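Local structure of epidermin biosynthesis protein EpiD (Staphylococcus aureus, 3QJG) at residues 5-11 with 76-82; 25-29 with 52-57; 33-39 with 56-60; 113-117 with 171-175. The protein binds flavin mononucleotide and probably catalyses the oxidative decarboxylation of a peptide's C-terminal cysteine during biosynthesis of the lantibiotic epidermin. One frame throughout, in Å; residues are numbered along the deposited sequence. Where two conformers were deposited one is given.

Contacts 1 and 3 are parallel strand pairings within one sheet: residues 5-11 lie between 76-82 and 33-39, so the two contacts adjoin through the pairing of 7-12 with 34-39 and are built mainly from backbone hydrogen bonds, with apolar side chains at the buried end of contact 1. Contact 4 carries on from contact 1, since the 113-117 strand pairs with 76-82, but there a C-terminal helix packs on the sheet through aromatic and aliphatic groups in the interior. Contact 2, nearer the surface, joins two helices that cover the sheet; it shares Cys56 and Asp57 with contact 3 and combines aliphatic packing with a salt bridge. Ile10 against Ile25 links contacts 1 and 2.

Contact 1. Residues 5-11 with 76-82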
loop_
_atom_site.group_PDB
_atom_site.type_symbol
_atom_site.label_atom_id
_atom_site.label_comp_id
_atom_site.label_asym_id
_atom_site.label_seq_id
_atom_site.Cartn_x
_atom_site.Cartn_y
_atom_site.Cartn_z
ATOM N N GLY A 5 18.462 -43.398 -6.944
ATOM C CA GLY A 5 17.807 -42.062 -7.089
ATOM C C GLY A 5 16.355 -41.912 -6.631
ATOM O O GLY A 5 15.510 -41.374 -7.382
ATOM N N GLU A 6 16.061 -42.324 -5.400
ATOM C CA GLU A 6 14.779 -41.990 -4.778
ATOM C C GLU A 6 14.715 -40.478 -4.355
ATOM O O GLU A 6 15.742 -39.881 -4.019
ATOM C CB GLU A 6 14.558 -42.858 -3.528
ATOM C CG GLU A 6 14.350 -44.378 -3.699
ATOM C CD GLU A 6 13.432 -44.975 -2.603
ATOM O OE1 GLU A 6 13.536 -44.587 -1.409
ATOM O OE2 GLU A 6 12.567 -45.826 -2.950
ATOM N N ASN A 7 13.496 -39.903 -4.302
ATOM C CA ASN A 7 13.262 -38.564 -3.764
ATOM C C ASN A 7 12.386 -38.602 -2.552
ATOM O O ASN A 7 11.389 -39.372 -2.506
ATOM C CB ASN A 7 12.568 -37.708 -4.776
ATOM C CG ASN A 7 13.345 -37.566 -6.064
ATOM O OD1 ASN A 7 14.583 -37.516 -6.077
ATOM N ND2 ASN A 7 12.615 -37.484 -7.154
ATOM N N VAL A 8 12.694 -37.758 -1.572
ATOM C CA VAL A 8 11.827 -37.703 -0.375
ATOM C C VAL A 8 11.307 -36.278 -0.276
ATOM O O VAL A 8 11.988 -35.351 -0.685
ATOM C CB VAL A 8 12.569 -38.065 0.907
ATOM C CG1 VAL A 8 13.794 -37.134 1.084
ATOM C CG2 VAL A 8 11.604 -37.990 2.119
ATOM N N LEU A 9 10.089 -36.121 0.206
ATOM C CA LEU A 9 9.547 -34.820 0.428
ATOM C C LEU A 9 9.354 -34.705 1.918
ATOM O O LEU A 9 8.755 -35.614 2.527
ATOM C CB LEU A 9 8.218 -34.635 -0.321
ATOM C CG LEU A 9 7.390 -33.367 -0.064
ATOM C CD1 LEU A 9 8.175 -32.064 -0.467
ATOM C CD2 LEU A 9 6.033 -33.488 -0.810
ATOM N N ILE A 10 9.850 -33.600 2.508
ATOM C CA ILE A 10 9.580 -33.316 3.911
ATOM C C ILE A 10 8.455 -32.320 4.014
ATOM O O ILE A 10 8.526 -31.261 3.446
ATOM C CB ILE A 10 10.797 -32.723 4.641
ATOM C CG1 ILE A 10 11.996 -33.661 4.555
ATOM C CG2 ILE A 10 10.467 -32.420 6.106
ATOM C CD1 ILE A 10 13.356 -32.916 4.694
ATOM N N CYS A 11 7.425 -32.674 4.759
ATOM C CA CYS A 11 6.320 -31.783 5.037
ATOM C C CYS A 11 6.487 -31.181 6.435
ATOM O O CYS A 11 6.460 -31.896 7.386
ATOM C CB CYS A 11 5.006 -32.560 4.889
ATOM S SG CYS A 11 4.831 -33.299 3.209
ATOM N N LYS A 76 6.462 -37.516 -8.032
ATOM C CA LYS A 76 7.906 -37.271 -8.084
ATOM C C LYS A 76 8.634 -37.859 -6.839
ATOM O O LYS A 76 9.860 -37.938 -6.798
ATOM C CB LYS A 76 8.084 -35.749 -8.143
ATOM C CG LYS A 76 9.477 -35.259 -8.363
ATOM C CD LYS A 76 9.468 -33.767 -8.449
ATOM C CE LYS A 76 10.778 -33.218 -7.954
ATOM N NZ LYS A 76 11.781 -33.145 -9.009
ATOM N N HIS A 77 7.880 -38.229 -5.797
ATOM C CA HIS A 77 8.514 -38.682 -4.574
ATOM C C HIS A 77 8.201 -40.149 -4.193
ATOM O O HIS A 77 7.069 -40.641 -4.274
ATOM C CB HIS A 77 8.200 -37.743 -3.432
ATOM C CG HIS A 77 8.604 -36.322 -3.681
ATOM N ND1 HIS A 77 7.761 -35.395 -4.258
ATOM C CD2 HIS A 77 9.745 -35.657 -3.391
ATOM C CE1 HIS A 77 8.378 -34.236 -4.341
ATOM N NE2 HIS A 77 9.577 -34.363 -3.815
ATOM N N ASP A 78 9.249 -40.848 -3.788
ATOM C CA ASP A 78 9.136 -42.207 -3.362
ATOM C C ASP A 78 8.690 -42.220 -1.931
ATOM O O ASP A 78 7.959 -43.094 -1.531
ATOM C CB ASP A 78 10.477 -42.866 -3.498
ATOM C CG ASP A 78 10.979 -42.806 -4.910
ATOM O OD1 ASP A 78 10.503 -43.613 -5.728
ATOM O OD2 ASP A 78 11.769 -41.904 -5.226
ATOM N N LYS A 79 9.141 -41.244 -1.140
ATOM C CA LYS A 79 8.789 -41.214 0.287
ATOM C C LYS A 79 8.317 -39.824 0.578
ATOM O O LYS A 79 8.894 -38.877 0.052
ATOM C CB LYS A 79 9.992 -41.566 1.197
ATOM C CG LYS A 79 10.578 -42.939 0.943
ATOM C CD LYS A 79 9.552 -44.053 1.180
ATOM C CE LYS A 79 10.142 -45.471 0.966
ATOM N NZ LYS A 79 9.147 -46.491 1.378
ATOM N N ILE A 80 7.248 -39.734 1.362
ATOM C CA ILE A 80 6.780 -38.499 1.862
ATOM C C ILE A 80 6.687 -38.632 3.350
ATOM O O ILE A 80 6.062 -39.623 3.878
ATOM C CB ILE A 80 5.366 -38.122 1.288
ATOM C CG1 ILE A 80 5.484 -38.102 -0.251
ATOM C CG2 ILE A 80 4.890 -36.808 1.894
ATOM C CD1 ILE A 80 4.254 -37.797 -1.047
ATOM N N ILE A 81 7.276 -37.650 4.037
ATOM C CA ILE A 81 7.303 -37.627 5.490
ATOM C C ILE A 81 6.696 -36.348 6.064
ATOM O O ILE A 81 6.917 -35.258 5.561
ATOM C CB ILE A 81 8.707 -37.871 6.073
ATOM C CG1 ILE A 81 9.668 -36.685 5.953
ATOM C CG2 ILE A 81 9.436 -39.098 5.382
ATOM C CD1 ILE A 81 10.971 -37.001 6.694
ATOM N N ILE A 82 5.912 -36.474 7.130
ATOM C CA ILE A 82 5.523 -35.283 7.836
ATOM C C ILE A 82 6.393 -35.134 9.107
ATOM O O ILE A 82 6.309 -35.941 10.056
ATOM C CB ILE A 82 4.025 -35.268 8.146
ATOM C CG1 ILE A 82 3.218 -35.724 6.932
ATOM C CG2 ILE A 82 3.617 -33.873 8.563
ATOM C CD1 ILE A 82 1.761 -35.767 7.158
HETATM O O HOH W 1 12.500 -40.975 -7.624
#
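Cys11 and Ile82 sit at the tight end of this pairing: Cys11 N donates to Ile81 O over 2.8 Å and Cys11 SG packs on Ile80 CG2 at 3.7 Å. Ile81 N reaches Leu9 O with an almost straight bond (173°). Branched side chains suit these extended backbones: Ile10 and Ile81 share one face, while Leu9, Cys11, Ile80 and Ile82 turn to the other, toward helix 101-107. Ile81 CG1 lies between its backbone N and carbonyl carbon (chi1 75°), which brings it against Ile10 CG1. The axes of strands 7-11 and 79-82 approach to 4.7 Å at 18°, parallel neighbours in the Rossmann-like sheet of the flavoprotein fold. His77 marks the transition to a polar, more open end. Leu9 CB lies over the centre of its imidazole, 3.7 Å from the centroid, in a CH-pi contact; ND1 bonds Ile73 O and NE2 Asn36 ND2. Asn7 O accepts from both Asp78 N and Lys79 N, and Asn7 ND2 donates to Lys76 O at 2.8 Å. Asp78 OD2 takes Asn7 N on its anti lone pair (2.8 Å) and a water that also bonds Gly5 O. The Glu6 and Asp78 carboxylates stack, Glu6 OE2 4.1 Å from Asp78 OD1.

Contact 2. Residues 25-29 with 52-57; sequences IIELK and LKQFCD
The C-terminal parts of helices 21-28 and 49-55 meet here, with Ile25 CA and Cys56 CA 6.4 Å apart. Both helices belong to the layer that covers the parallel strands of this flavoprotein fold, and residues 56-57 lead from the second helix into the edge strand 59-60. Ile25 fills the junction with two branches. Its CG2 rests on the backbone carbonyl of Phe55, 3.6 Å from Phe55 O, and on Phe55 CB; its CD1 reaches onward to Cys56 CB at 4.2 Å and to Leu52 CD2. A chi1 of -63° sets CG2 anti to the backbone N, against Phe55, and leaves CG1 to carry CD1 to Cys56 and Leu52. A beta-branched aliphatic residue thus suits a place closed in by the sheet below, where Ile25 also touches Ile10. Further out, Ile26 crosses the Phe55 ring at a slant, Ile26 CG1 lying 3.9 Å from Phe55 CD1. A second subunit adds to this apolar patch, its Leu154 packing on Ile26 and its Val16 on Phe55.

Farther along, the chemistry turns ionic. Lys29 and Asp57 approach from opposite directions in a salt bridge; the bond to Asp57 OD1 is weak, and the position of OD2, which accepts from Val35 N, is less certain. Lys29 NZ also donates to Asp33 O. A water bridges the pair, accepting from Lys29 NZ at 3.0 Å and donating to Asp57 OD1 at 2.7 Å.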
loop_
_atom_site.group_PDB
_atom_site.type_symbol
_atom_site.label_atom_id
_atom_site.label_comp_id
_atom_site.label_asym_id
_atom_site.label_seq_id
_atom_site.Cartn_x
_atom_site.Cartn_y
_atom_site.Cartn_z
ATOM N N ILE A 25 17.401 -32.488 6.587
ATOM C CA ILE A 25 17.685 -32.381 5.157
ATOM C C ILE A 25 19.122 -32.807 4.878
ATOM O O ILE A 25 19.371 -33.600 3.970
ATOM C CB ILE A 25 17.504 -30.961 4.624
ATOM C CG1 ILE A 25 16.039 -30.517 4.781
ATOM C CG2 ILE A 25 17.978 -30.903 3.177
ATOM C CD1 ILE A 25 15.834 -29.002 4.583
ATOM N N ILE A 26 20.068 -32.307 5.670
ATOM C CA ILE A 26 21.469 -32.615 5.403
ATOM C C ILE A 26 21.686 -34.139 5.414
ATOM O O ILE A 26 22.465 -34.690 4.589
ATOM C CB ILE A 26 22.431 -31.884 6.408
ATOM C CG1 ILE A 26 22.519 -30.378 6.086
ATOM C CG2 ILE A 26 23.862 -32.485 6.393
ATOM C CD1 ILE A 26 23.799 -29.685 6.673
ATOM N N GLU A 27 21.032 -34.807 6.355
ATOM C CA GLU A 27 21.213 -36.230 6.560
ATOM C C GLU A 27 20.454 -37.089 5.539
ATOM O O GLU A 27 20.926 -38.126 5.153
ATOM C CB GLU A 27 20.818 -36.629 8.005
ATOM C CG GLU A 27 21.711 -36.051 9.133
ATOM C CD GLU A 27 23.237 -36.159 8.864
ATOM O OE1 GLU A 27 23.923 -35.107 8.811
ATOM O OE2 GLU A 27 23.747 -37.296 8.725
ATOM N N LEU A 28 19.245 -36.668 5.156
ATOM C CA LEU A 28 18.475 -37.334 4.110
ATOM C C LEU A 28 19.186 -37.267 2.750
ATOM O O LEU A 28 19.085 -38.206 1.968
ATOM C CB LEU A 28 17.086 -36.765 4.085
ATOM C CG LEU A 28 16.255 -37.244 5.284
ATOM C CD1 LEU A 28 15.048 -36.354 5.512
ATOM C CD2 LEU A 28 15.807 -38.648 5.049
ATOM N N LYS A 29 19.962 -36.211 2.504
ATOM C CA LYS A 29 20.787 -36.135 1.304
ATOM C C LYS A 29 21.811 -37.267 1.122
ATOM O O LYS A 29 22.198 -37.535 0.014
ATOM C CB LYS A 29 21.428 -34.755 1.163
ATOM C CG LYS A 29 20.433 -33.749 0.517
ATOM C CD LYS A 29 20.908 -33.481 -0.894
ATOM C CE LYS A 29 19.827 -33.268 -1.857
ATOM N NZ LYS A 29 20.452 -33.381 -3.199
ATOM N N LEU A 52 15.993 -22.594 3.836
ATOM C CA LEU A 52 15.704 -23.960 3.414
ATOM C C LEU A 52 16.344 -24.253 2.059
ATOM O O LEU A 52 16.946 -25.311 1.888
ATOM C CB LEU A 52 14.211 -24.243 3.382
ATOM C CG LEU A 52 13.435 -24.206 4.701
ATOM C CD1 LEU A 52 11.936 -24.380 4.503
ATOM C CD2 LEU A 52 13.928 -25.249 5.664
ATOM N N LYS A 53 16.288 -23.307 1.135
ATOM C CA LYS A 53 16.843 -23.542 -0.188
ATOM C C LYS A 53 18.331 -23.623 -0.231
ATOM O O LYS A 53 18.874 -23.975 -1.229
ATOM C CB LYS A 53 16.391 -22.493 -1.173
ATOM C CG LYS A 53 14.968 -22.660 -1.608
ATOM C CD LYS A 53 14.581 -21.520 -2.563
ATOM C CE LYS A 53 13.218 -21.024 -2.272
ATOM N NZ LYS A 53 13.001 -19.671 -2.814
ATOM N N GLN A 54 18.999 -23.277 0.856
ATOM C CA GLN A 54 20.426 -23.480 0.955
ATOM C C GLN A 54 20.717 -24.981 1.076
ATOM O O GLN A 54 21.797 -25.443 0.687
ATOM C CB GLN A 54 20.977 -22.729 2.159
ATOM C CG GLN A 54 20.855 -21.230 2.056
ATOM C CD GLN A 54 21.879 -20.678 1.070
ATOM O OE1 GLN A 54 21.526 -20.110 0.055
ATOM N NE2 GLN A 54 23.130 -20.898 1.349
ATOM N N PHE A 55 19.743 -25.733 1.577
ATOM C CA PHE A 55 19.927 -27.167 1.855
ATOM C C PHE A 55 19.045 -28.074 0.983
ATOM O O PHE A 55 19.525 -29.077 0.471
ATOM C CB PHE A 55 19.671 -27.442 3.342
ATOM C CG PHE A 55 20.487 -26.555 4.248
ATOM C CD1 PHE A 55 21.819 -26.861 4.532
ATOM C CD2 PHE A 55 19.952 -25.361 4.736
ATOM C CE1 PHE A 55 22.586 -26.008 5.330
ATOM C CE2 PHE A 55 20.700 -24.506 5.517
ATOM C CZ PHE A 55 22.026 -24.814 5.810
ATOM N N CYS A 56 17.766 -27.744 0.820
ATOM C CA CYS A 56 16.889 -28.577 0.023
ATOM C C CYS A 56 17.054 -28.324 -1.467
ATOM O O CYS A 56 17.838 -27.435 -1.954
ATOM C CB CYS A 56 15.439 -28.471 0.483
ATOM S SG CYS A 56 14.564 -26.910 0.089
ATOM N N ASP A 57 16.396 -29.176 -2.227
ATOM C CA ASP A 57 16.489 -29.064 -3.660
ATOM C C ASP A 57 15.333 -28.204 -4.124
ATOM O O ASP A 57 15.546 -27.262 -4.875
ATOM C CB ASP A 57 16.567 -30.434 -4.314
ATOM C CG ASP A 57 17.821 -31.203 -3.899
ATOM O OD1 ASP A 57 18.955 -30.820 -4.303
ATOM O OD2 ASP A 57 17.684 -32.183 -3.131
HETATM O O HOH W 2 20.293 -32.325 -6.052
#

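Contact 3. Residues 33-39 with 56-60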
loop_
_atom_site.group_PDB
_atom_site.type_symbol
_atom_site.label_atom_id
_atom_site.label_comp_id
_atom_site.label_asym_id
_atom_site.label_seq_id
_atom_site.Cartn_x
_atom_site.Cartn_y
_atom_site.Cartn_z
ATOM N N ASP A 33 18.260 -38.815 -3.540
ATOM C CA ASP A 33 18.760 -37.896 -4.564
ATOM C C ASP A 33 18.297 -36.466 -4.271
ATOM O O ASP A 33 19.081 -35.621 -3.923
ATOM C CB ASP A 33 18.302 -38.316 -5.968
ATOM C CG ASP A 33 19.073 -37.597 -7.063
ATOM O OD1 ASP A 33 20.016 -36.843 -6.729
ATOM O OD2 ASP A 33 18.748 -37.778 -8.263
ATOM N N GLU A 34 17.013 -36.204 -4.405
ATOM C CA GLU A 34 16.477 -34.888 -4.081
ATOM C C GLU A 34 15.857 -34.977 -2.714
ATOM O O GLU A 34 15.186 -35.964 -2.400
ATOM C CB GLU A 34 15.385 -34.422 -5.049
ATOM C CG GLU A 34 15.879 -33.911 -6.396
ATOM C CD GLU A 34 14.698 -33.447 -7.274
ATOM O OE1 GLU A 34 13.534 -33.346 -6.790
ATOM O OE2 GLU A 34 14.922 -33.158 -8.450
ATOM N N VAL A 35 16.065 -33.940 -1.903
ATOM C CA VAL A 35 15.284 -33.793 -0.668
ATOM C C VAL A 35 14.595 -32.449 -0.833
ATOM O O VAL A 35 15.266 -31.431 -0.945
ATOM C CB VAL A 35 16.162 -33.764 0.600
ATOM C CG1 VAL A 35 15.286 -33.444 1.825
ATOM C CG2 VAL A 35 16.935 -35.098 0.786
ATOM N N ASN A 36 13.265 -32.464 -0.862
ATOM C CA ASN A 36 12.422 -31.308 -1.140
ATOM C C ASN A 36 11.559 -31.032 0.055
ATOM O O ASN A 36 11.369 -31.911 0.894
ATOM C CB ASN A 36 11.483 -31.609 -2.327
ATOM C CG ASN A 36 12.279 -31.885 -3.611
ATOM O OD1 ASN A 36 13.230 -31.195 -3.847
ATOM N ND2 ASN A 36 11.900 -32.922 -4.404
ATOM N N VAL A 37 11.029 -29.814 0.124
ATOM C CA VAL A 37 10.349 -29.380 1.298
ATOM C C VAL A 37 9.147 -28.588 0.949
ATOM O O VAL A 37 9.190 -27.830 -0.015
ATOM C CB VAL A 37 11.297 -28.507 2.141
ATOM C CG1 VAL A 37 10.609 -28.071 3.416
ATOM C CG2 VAL A 37 12.531 -29.310 2.477
ATOM N N ILE A 38 8.100 -28.771 1.752
ATOM C CA ILE A 38 6.915 -27.953 1.731
ATOM C C ILE A 38 6.462 -27.692 3.165
ATOM O O ILE A 38 6.572 -28.579 3.982
ATOM C CB ILE A 38 5.722 -28.654 0.968
ATOM C CG1 ILE A 38 4.514 -27.719 0.819
ATOM C CG2 ILE A 38 5.312 -30.004 1.629
ATOM C CD1 ILE A 38 3.365 -28.298 -0.098
ATOM N N ALA A 39 5.941 -26.508 3.452
ATOM C CA ALA A 39 5.350 -26.215 4.785
ATOM C C ALA A 39 3.864 -26.106 4.728
ATOM O O ALA A 39 3.339 -25.700 3.700
ATOM C CB ALA A 39 5.877 -24.949 5.316
ATOM N N CYS A 56 17.766 -27.744 0.820
ATOM C CA CYS A 56 16.889 -28.577 0.023
ATOM C C CYS A 56 17.054 -28.324 -1.467
ATOM O O CYS A 56 17.838 -27.435 -1.954
ATOM C CB CYS A 56 15.439 -28.471 0.483
ATOM S SG CYS A 56 14.564 -26.910 0.089
ATOM N N ASP A 57 16.396 -29.176 -2.227
ATOM C CA ASP A 57 16.489 -29.064 -3.660
ATOM C C ASP A 57 15.333 -28.204 -4.124
ATOM O O ASP A 57 15.546 -27.262 -4.875
ATOM C CB ASP A 57 16.567 -30.434 -4.314
ATOM C CG ASP A 57 17.821 -31.203 -3.899
ATOM O OD1 ASP A 57 18.955 -30.820 -4.303
ATOM O OD2 ASP A 57 17.684 -32.183 -3.131
ATOM N N ASN A 58 14.126 -28.422 -3.582
ATOM C CA ASN A 58 13.019 -27.626 -3.976
ATOM C C ASN A 58 12.231 -27.288 -2.761
ATOM O O ASN A 58 11.939 -28.178 -1.893
ATOM C CB ASN A 58 12.079 -28.378 -4.934
ATOM C CG ASN A 58 12.694 -28.641 -6.261
ATOM O OD1 ASN A 58 12.633 -27.802 -7.148
ATOM N ND2 ASN A 58 13.219 -29.840 -6.443
ATOM N N TYR A 59 11.866 -26.014 -2.685
ATOM C CA TYR A 59 10.982 -25.591 -1.650
ATOM C C TYR A 59 9.689 -25.217 -2.363
ATOM O O TYR A 59 9.690 -24.321 -3.213
ATOM C CB TYR A 59 11.571 -24.440 -0.844
ATOM C CG TYR A 59 10.587 -23.891 0.150
ATOM C CD1 TYR A 59 10.055 -24.687 1.137
ATOM C CD2 TYR A 59 10.162 -22.571 0.073
ATOM C CE1 TYR A 59 9.139 -24.188 2.033
ATOM C CE2 TYR A 59 9.278 -22.065 0.976
ATOM C CZ TYR A 59 8.746 -22.891 1.937
ATOM O OH TYR A 59 7.845 -22.361 2.792
ATOM N N TYR A 60 8.624 -25.969 -2.077
ATOM C CA TYR A 60 7.345 -25.778 -2.749
ATOM C C TYR A 60 6.631 -24.773 -1.928
ATOM O O TYR A 60 6.404 -24.987 -0.715
ATOM C CB TYR A 60 6.516 -27.067 -2.871
ATOM C CG TYR A 60 7.151 -28.144 -3.719
ATOM C CD1 TYR A 60 7.488 -27.894 -5.056
ATOM C CD2 TYR A 60 7.513 -29.375 -3.171
ATOM C CE1 TYR A 60 8.133 -28.844 -5.823
ATOM C CE2 TYR A 60 8.159 -30.354 -3.947
ATOM C CZ TYR A 60 8.461 -30.080 -5.265
ATOM O OH TYR A 60 9.072 -31.038 -6.043
HETATM O O HOH W 3 14.292 -30.572 -9.027
HETATM O O HOH W 4 5.603 -24.183 1.796
#
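The Tyr59 ring leans across strand 34-39 at a slant, Tyr59 CD1 lying 3.5 Å from Val37 O and CE1 near Ala39 N, while the Tyr60 ring meets Asn36 obliquely, Tyr60 CE2 lying 3.9 Å from Asn36 CB. The two tyrosines leave opposite faces of the sheet, as successive residues of a strand do. They close a parallel beta-alpha-beta crossover in which strand 34-39 runs through helix 49-55 to the short edge strand 59-60. Tyr59 CG stands anti to the backbone N (chi1 174°), which brings the ring along Val37 O. The pairing rests on few backbone bonds, consistent with a weakly bonded strand: Val37 N donates to Asn58 O, and Tyr60 N to Val37 O, both at 2.8 Å. Asp57 N adds a bond to Val35 O as the chain comes off the helix. On the Tyr59 face, Val37 CG2 meets Cys56 CB at 3.6 Å, a small apolar contact; on the other, Ile38 and Tyr60 touch through their CB atoms.

The amides make a second, polar arrangement. Asn36 and Asn58 point the same way, their planes 63° apart, and Asn58 ND2 donates to Asn36 OD1 from above its carbonyl plane, not along a lone pair. Asn36 ND2 donates within its own amide plane to the anti lone pair of Glu34 OE1. It is also bonded to His77 NE2, and Glu34 OE1 pairs with Lys76, so asparagine suits a place that needs both a donor and an acceptor. Outside them a water donates to Glu34 OE2 at 2.7 Å and accepts from Asn58 ND2 at 2.9 Å.

Contact 4. Residues 113-117 with 171-175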
loop_
_atom_site.group_PDB
_atom_site.type_symbol
_atom_site.label_atom_id
_atom_site.label_comp_id
_atom_site.label_asym_id
_atom_site.label_seq_id
_atom_site.Cartn_x
_atom_site.Cartn_y
_atom_site.Cartn_z
ATOM N N LEU A 113 3.572 -42.567 2.852
ATOM C CA LEU A 113 3.563 -41.525 3.833
ATOM C C LEU A 113 3.888 -41.972 5.232
ATOM O O LEU A 113 3.309 -42.953 5.741
ATOM C CB LEU A 113 2.190 -40.856 3.816
ATOM C CG LEU A 113 1.932 -39.705 4.801
ATOM C CD1 LEU A 113 2.620 -38.518 4.115
ATOM C CD2 LEU A 113 0.415 -39.573 5.002
ATOM N N SER A 114 4.803 -41.225 5.855
ATOM C CA SER A 114 5.325 -41.498 7.195
ATOM C C SER A 114 5.126 -40.232 7.990
ATOM O O SER A 114 5.497 -39.170 7.527
ATOM C CB SER A 114 6.828 -41.787 7.180
ATOM O OG SER A 114 7.125 -43.015 6.578
ATOM N N ILE A 115 4.588 -40.383 9.203
ATOM C CA ILE A 115 4.293 -39.274 10.098
ATOM C C ILE A 115 5.180 -39.406 11.348
ATOM O O ILE A 115 5.281 -40.491 11.925
ATOM C CB ILE A 115 2.783 -39.275 10.468
ATOM C CG1 ILE A 115 1.942 -39.018 9.198
ATOM C CG2 ILE A 115 2.510 -38.220 11.517
ATOM C CD1 ILE A 115 0.401 -39.178 9.351
ATOM N N PHE A 116 5.879 -38.321 11.699
ATOM C CA PHE A 116 6.675 -38.174 12.905
ATOM C C PHE A 116 6.015 -37.160 13.823
ATOM O O PHE A 116 6.278 -35.970 13.736
ATOM C CB PHE A 116 8.066 -37.720 12.532
ATOM C CG PHE A 116 8.795 -38.692 11.686
ATOM C CD1 PHE A 116 9.613 -39.661 12.255
ATOM C CD2 PHE A 116 8.664 -38.666 10.305
ATOM C CE1 PHE A 116 10.296 -40.561 11.449
ATOM C CE2 PHE A 116 9.401 -39.551 9.474
ATOM C CZ PHE A 116 10.194 -40.502 10.043
ATOM N N PRO A 117 5.093 -37.625 14.681
ATOM C CA PRO A 117 4.318 -36.766 15.531
ATOM C C PRO A 117 5.145 -35.933 16.504
ATOM O O PRO A 117 6.218 -36.374 17.008
ATOM C CB PRO A 117 3.451 -37.731 16.343
ATOM C CG PRO A 117 3.587 -39.085 15.757
ATOM C CD PRO A 117 4.760 -39.064 14.818
ATOM N N VAL A 171 14.991 -41.214 11.572
ATOM C CA VAL A 171 14.170 -40.926 10.411
ATOM C C VAL A 171 14.677 -41.749 9.246
ATOM O O VAL A 171 13.885 -42.400 8.577
ATOM C CB VAL A 171 14.209 -39.386 10.080
ATOM C CG1 VAL A 171 13.376 -39.067 8.816
ATOM C CG2 VAL A 171 13.727 -38.574 11.297
ATOM N N LEU A 172 15.998 -41.719 8.994
ATOM C CA LEU A 172 16.591 -42.483 7.871
ATOM C C LEU A 172 16.246 -43.968 7.949
ATOM O O LEU A 172 15.947 -44.584 6.928
ATOM C CB LEU A 172 18.105 -42.375 7.833
ATOM C CG LEU A 172 18.682 -41.174 7.108
ATOM C CD1 LEU A 172 20.171 -41.202 7.096
ATOM C CD2 LEU A 172 18.215 -41.178 5.664
ATOM N N GLU A 173 16.292 -44.519 9.164
ATOM C CA GLU A 173 16.009 -45.940 9.405
ATOM C C GLU A 173 14.539 -46.288 9.313
ATOM O O GLU A 173 14.207 -47.443 9.098
ATOM C CB GLU A 173 16.505 -46.384 10.796
ATOM C CG GLU A 173 17.976 -46.386 10.876
ATOM C CD GLU A 173 18.504 -46.959 12.153
ATOM O OE1 GLU A 173 19.685 -47.326 12.141
ATOM O OE2 GLU A 173 17.763 -47.032 13.157
ATOM N N PHE A 174 13.655 -45.319 9.516
ATOM C CA PHE A 174 12.216 -45.623 9.558
ATOM C C PHE A 174 11.679 -45.589 8.139
ATOM O O PHE A 174 10.685 -46.215 7.858
ATOM C CB PHE A 174 11.483 -44.622 10.448
ATOM C CG PHE A 174 10.018 -44.972 10.752
ATOM C CD1 PHE A 174 9.692 -46.022 11.625
ATOM C CD2 PHE A 174 8.981 -44.207 10.206
ATOM C CE1 PHE A 174 8.343 -46.310 11.923
ATOM C CE2 PHE A 174 7.652 -44.487 10.473
ATOM C CZ PHE A 174 7.318 -45.547 11.333
ATOM N N ILE A 175 12.316 -44.854 7.232
ATOM C CA ILE A 175 11.707 -44.686 5.905
ATOM C C ILE A 175 12.450 -45.522 4.860
ATOM O O ILE A 175 11.964 -45.596 3.732
ATOM C CB ILE A 175 11.550 -43.171 5.464
ATOM C CG1 ILE A 175 12.869 -42.549 5.039
ATOM C CG2 ILE A 175 11.034 -42.347 6.573
ATOM C CD1 ILE A 175 12.794 -41.024 4.885
ATOM O OXT ILE A 175 13.506 -46.144 5.109
HETATM O O HOH W 5 7.893 -45.584 7.070
#
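Strand 113-117 and the final turn of helix 168-174 keep well apart as backbones, Ser114 CA lying 7.2 Å from Ile175 CA and Phe116 CA 8.4 Å from Val171 CA, so side chains span the gap. Alternation along the strand selects them: Ser114 and Phe116 point to the helix, whereas Ile115 turns from it. Phe116 does most of the work. A chi1 of -62° swings its ring beside the backbone N, toward Val171, and CZ meets Val171, Phe174 and the terminal Ile175. Val171 CG1 lies 3.7 Å from Phe116 CZ, and Val171 CG2 sits over one ring face. Ile175 CG2 comes to the ring edge, near its plane, at 4.0 Å from Phe116 CZ. Phe174 passes Phe116 in the opposite direction, the rings 5.7 Å apart between centroids with planes at 67°, its CD2 meeting Phe116 CZ. Tyr144 touches both rings and extends the aromatic cluster.

The C-terminal helix thereby covers one face of the central sheet in this alpha/beta flavoprotein domain. Beside the rings Ser114 OG lies 4.2 Å from Phe174 CE2, and serine suits the spot because its hydroxyl also bonds a water, at 2.7 Å from Ser114 OG, which donates to Phe174 O. No direct hydrogen bond joins the two segments. The chain end is tied down separately by Ile175 OXT with Lys31, so fit among apolar groups, supplemented by one water bridge, holds this helix end against the strand.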